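Local coordinates for HTH-type transcriptional regulator AscG (PDB 3BRQ), which represses transcription of the cryptic asc operon as a sequence-specific DNA-binding regulator of the LacI family, at residues Ser207-Ala212 / Asp236-Ala241. Sequence-based numbering, arbitrary orientation.
Sequences SNDDMA and DDIAIA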
ATOM      1  N   SER B 207     -12.226  -0.147  11.586  1.00 17.77           N
ATOM      2  CA  SER B 207     -12.161   1.012  10.724  1.00 16.72           C
ATOM      3  C   SER B 207     -11.262   0.820   9.505  1.00 16.67           C
ATOM      4  O   SER B 207     -11.310   1.656   8.605  1.00 16.96           O
ATOM      5  CB  SER B 207     -11.826   2.287  11.523  1.00 14.81           C
ATOM      6  OG  SER B 207     -12.940   2.649  12.335  1.00 20.90           O
ATOM      7  N   ASN B 208     -10.483  -0.283   9.413  1.00 17.69           N
ATOM      8  CA  ASN B 208      -9.904  -0.594   8.109  1.00 17.03           C
ATOM      9  C   ASN B 208      -9.679  -2.120   7.988  1.00 17.60           C
ATOM     10  O   ASN B 208      -9.803  -2.871   8.954  1.00 15.76           O
ATOM     11  CB  ASN B 208      -8.603   0.205   7.842  1.00 18.22           C
ATOM     12  CG  ASN B 208      -7.393  -0.274   8.696  1.00 21.76           C
ATOM     13  OD1 ASN B 208      -7.555  -0.843   9.755  1.00 22.53           O
ATOM     14  ND2 ASN B 208      -6.176   0.023   8.235  1.00 19.26           N
ATOM     15  N   ASP B 209      -9.331  -2.594   6.806  1.00 17.81           N
ATOM     16  CA  ASP B 209      -9.256  -4.052   6.678  1.00 18.78           C
ATOM     17  C   ASP B 209      -8.126  -4.562   7.488  1.00 16.99           C
ATOM     18  O   ASP B 209      -8.272  -5.598   8.089  1.00 19.81           O
ATOM     19  CB  ASP B 209      -9.137  -4.498   5.222  1.00 19.96           C
ATOM     20  CG  ASP B 209     -10.443  -4.329   4.464  1.00 23.77           C
ATOM     21  OD1 ASP B 209     -11.493  -4.052   5.107  1.00 23.47           O
ATOM     22  OD2 ASP B 209     -10.395  -4.489   3.208  1.00 20.79           O
ATOM     23  N   ASP B 210      -7.005  -3.848   7.544  1.00 18.18           N
ATOM     24  CA  ASP B 210      -5.823  -4.345   8.329  1.00 19.59           C
ATOM     25  C   ASP B 210      -6.133  -4.673   9.768  1.00 19.20           C
ATOM     26  O   ASP B 210      -5.759  -5.715  10.253  1.00 17.22           O
ATOM     27  CB  ASP B 210      -4.632  -3.400   8.259  1.00 20.52           C
ATOM     28  CG  ASP B 210      -3.904  -3.506   6.890  1.00 25.90           C
ATOM     29  OD1 ASP B 210      -4.301  -4.344   6.080  1.00 33.66           O
ATOM     30  OD2 ASP B 210      -2.948  -2.775   6.621  1.00 32.28           O
HETATM   31  N   MSE B 211      -6.810  -3.760  10.474  1.00 17.42           N
HETATM   32  CA  MSE B 211      -7.249  -4.052  11.793  1.00 15.48           C
HETATM   33  C   MSE B 211      -8.280  -5.175  11.848  1.00 16.18           C
HETATM   34  O   MSE B 211      -8.240  -5.960  12.798  1.00 18.51           O
HETATM   35  CB  MSE B 211      -7.796  -2.762  12.456  1.00 15.70           C
HETATM   36  CG  MSE B 211      -6.654  -1.692  12.707  1.00  9.42           C
HETATM   37 SE   MSE B 211      -7.488  -0.277  13.817  0.50 15.02          SE
HETATM   38  CE  MSE B 211      -7.822  -1.209  15.377  1.00 25.29           C
ATOM     39  N   ALA B 212      -9.191  -5.281  10.871  1.00 16.26           N
ATOM     40  CA  ALA B 212     -10.216  -6.330  10.885  1.00 16.23           C
ATOM     41  C   ALA B 212      -9.462  -7.674  10.763  1.00 17.69           C
ATOM     42  O   ALA B 212      -9.846  -8.647  11.374  1.00 18.82           O
ATOM     43  CB  ALA B 212     -11.190  -6.169   9.732  1.00 14.61           C
ATOM     44  N   ASP B 236     -12.144  -0.491   3.115  1.00 19.86           N
ATOM     45  CA  ASP B 236     -11.002  -0.367   2.172  1.00 23.14           C
ATOM     46  C   ASP B 236     -11.188  -1.396   1.068  1.00 23.08           C
ATOM     47  O   ASP B 236     -10.755  -1.170  -0.058  1.00 24.79           O
ATOM     48  CB  ASP B 236      -9.593  -0.710   2.744  1.00 23.60           C
ATOM     49  CG  ASP B 236      -8.972   0.396   3.672  1.00 28.81           C
ATOM     50  OD1 ASP B 236      -9.465   1.532   3.743  1.00 29.65           O
ATOM     51  OD2 ASP B 236      -7.965   0.065   4.346  1.00 33.04           O
ATOM     52  N   ASP B 237     -11.729  -2.553   1.415  1.00 22.88           N
ATOM     53  CA  ASP B 237     -11.886  -3.651   0.449  1.00 24.86           C
ATOM     54  C   ASP B 237     -10.538  -3.940  -0.231  1.00 24.78           C
ATOM     55  O   ASP B 237     -10.433  -3.962  -1.481  1.00 25.73           O
ATOM     56  CB  ASP B 237     -12.993  -3.315  -0.563  1.00 24.71           C
ATOM     57  CG  ASP B 237     -13.361  -4.467  -1.425  1.00 28.02           C
ATOM     58  OD1 ASP B 237     -13.332  -5.620  -0.949  1.00 30.79           O
ATOM     59  OD2 ASP B 237     -13.680  -4.212  -2.611  1.00 28.65           O
ATOM     60  N   ILE B 238      -9.513  -4.162   0.571  1.00 23.24           N
ATOM     61  CA  ILE B 238      -8.162  -4.490  -0.006  1.00 23.48           C
ATOM     62  C   ILE B 238      -8.145  -5.741  -0.882  1.00 23.85           C
ATOM     63  O   ILE B 238      -9.032  -6.587  -0.811  1.00 22.44           O
ATOM     64  CB  ILE B 238      -7.069  -4.563   1.056  1.00 22.91           C
ATOM     65  CG1 ILE B 238      -7.367  -5.679   2.057  1.00 19.96           C
ATOM     66  CG2 ILE B 238      -6.897  -3.171   1.756  1.00 24.89           C
ATOM     67  CD1 ILE B 238      -6.397  -5.708   3.191  1.00 16.66           C
ATOM     68  N   ALA B 239      -7.102  -5.892  -1.697  1.00 25.33           N
ATOM     69  CA  ALA B 239      -7.104  -6.993  -2.660  1.00 25.72           C
ATOM     70  C   ALA B 239      -7.169  -8.337  -1.953  1.00 25.57           C
ATOM     71  O   ALA B 239      -7.823  -9.245  -2.425  1.00 26.24           O
ATOM     72  CB  ALA B 239      -5.875  -6.891  -3.636  1.00 26.39           C
ATOM     73  N   ILE B 240      -6.549  -8.462  -0.787  1.00 26.36           N
ATOM     74  CA  ILE B 240      -6.628  -9.742  -0.057  1.00 26.12           C
ATOM     75  C   ILE B 240      -7.945 -10.054   0.655  1.00 24.62           C
ATOM     76  O   ILE B 240      -8.113 -11.139   1.161  1.00 24.27           O
ATOM     77  CB  ILE B 240      -5.485  -9.921   0.992  1.00 27.66           C
ATOM     78  CG1 ILE B 240      -5.591  -8.872   2.075  1.00 28.04           C
ATOM     79  CG2 ILE B 240      -4.156  -9.858   0.347  1.00 25.79           C
ATOM     80  CD1 ILE B 240      -4.813  -9.236   3.258  1.00 34.29           C
ATOM     81  N   ALA B 241      -8.865  -9.108   0.745  1.00 24.67           N
ATOM     82  CA  ALA B 241     -10.092  -9.353   1.525  1.00 24.09           C
ATOM     83  C   ALA B 241     -10.862 -10.628   1.096  1.00 24.41           C
ATOM     84  O   ALA B 241     -11.333 -11.399   1.952  1.00 23.07           O
ATOM     85  CB  ALA B 241     -10.998  -8.092   1.486  1.00 23.53           C
TER
HETATM   86  O   HOH W   1      -6.451  -1.822   5.397  1.00 32.56           O
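A first torsion on each side brings Asp209 against Ile238. The CG of Asp209 stands anti to its carbonyl carbon, chi1 -73°, which carries the carboxylate across to the 236-241 loop. The CG1 of Ile238 sits between its backbone N and carbonyl carbon, chi1 62°, and the chain then runs extended to CD1. OD2 of Asp209 accepts a hydrogen bond from Ile238 N at 2.8 Å. The donor lies nearly along the C-O axis, and the N-H...O angle is 157°. Asp237 N is also close to this oxygen, but its hydrogen bond goes to Ser250 OG. The same hydroxyl is hydrogen-bonded to Asp209 OD1, so both carboxylate oxygens have partners. Beside these bonds, Ile238 CD1 packs on CB of Asp209 at 3.6 Å. The same CD1 lies 3.8 Å from Asp210 OD1, the side chains of Ile238 and Asp210 crossing at about a right angle.

Strand 203-206, helix 209-221 and strand 231-235 form a beta-alpha-beta crossover in the mixed sheet of the periplasmic binding protein-like domain. The contact joins the start of this helix to the loop after the second strand. Asn208 is the N-cap of that helix: its OD1 accepts from the backbone N of Met211, modelled as selenomethionine, at 3.1 Å, the donor lying above the carbonyl plane. Asn208 ND2 is hydrogen-bonded to Trp182 O.

A water adds a second polar link. It donates to Asp236 OD2 at 2.6 Å and accepts from Asp210 N at 3.0 Å, joining the carboxylate to the first turn of the helix. Asp236 OD2 lies 3.6 Å from Asn208 CB, while Asp236 OD1 is hydrogen-bonded to Tyr31 OH. Further along the loop, Ile238 to Ala241 form a type I turn, and Ile240 packs against Ile240 of the second subunit.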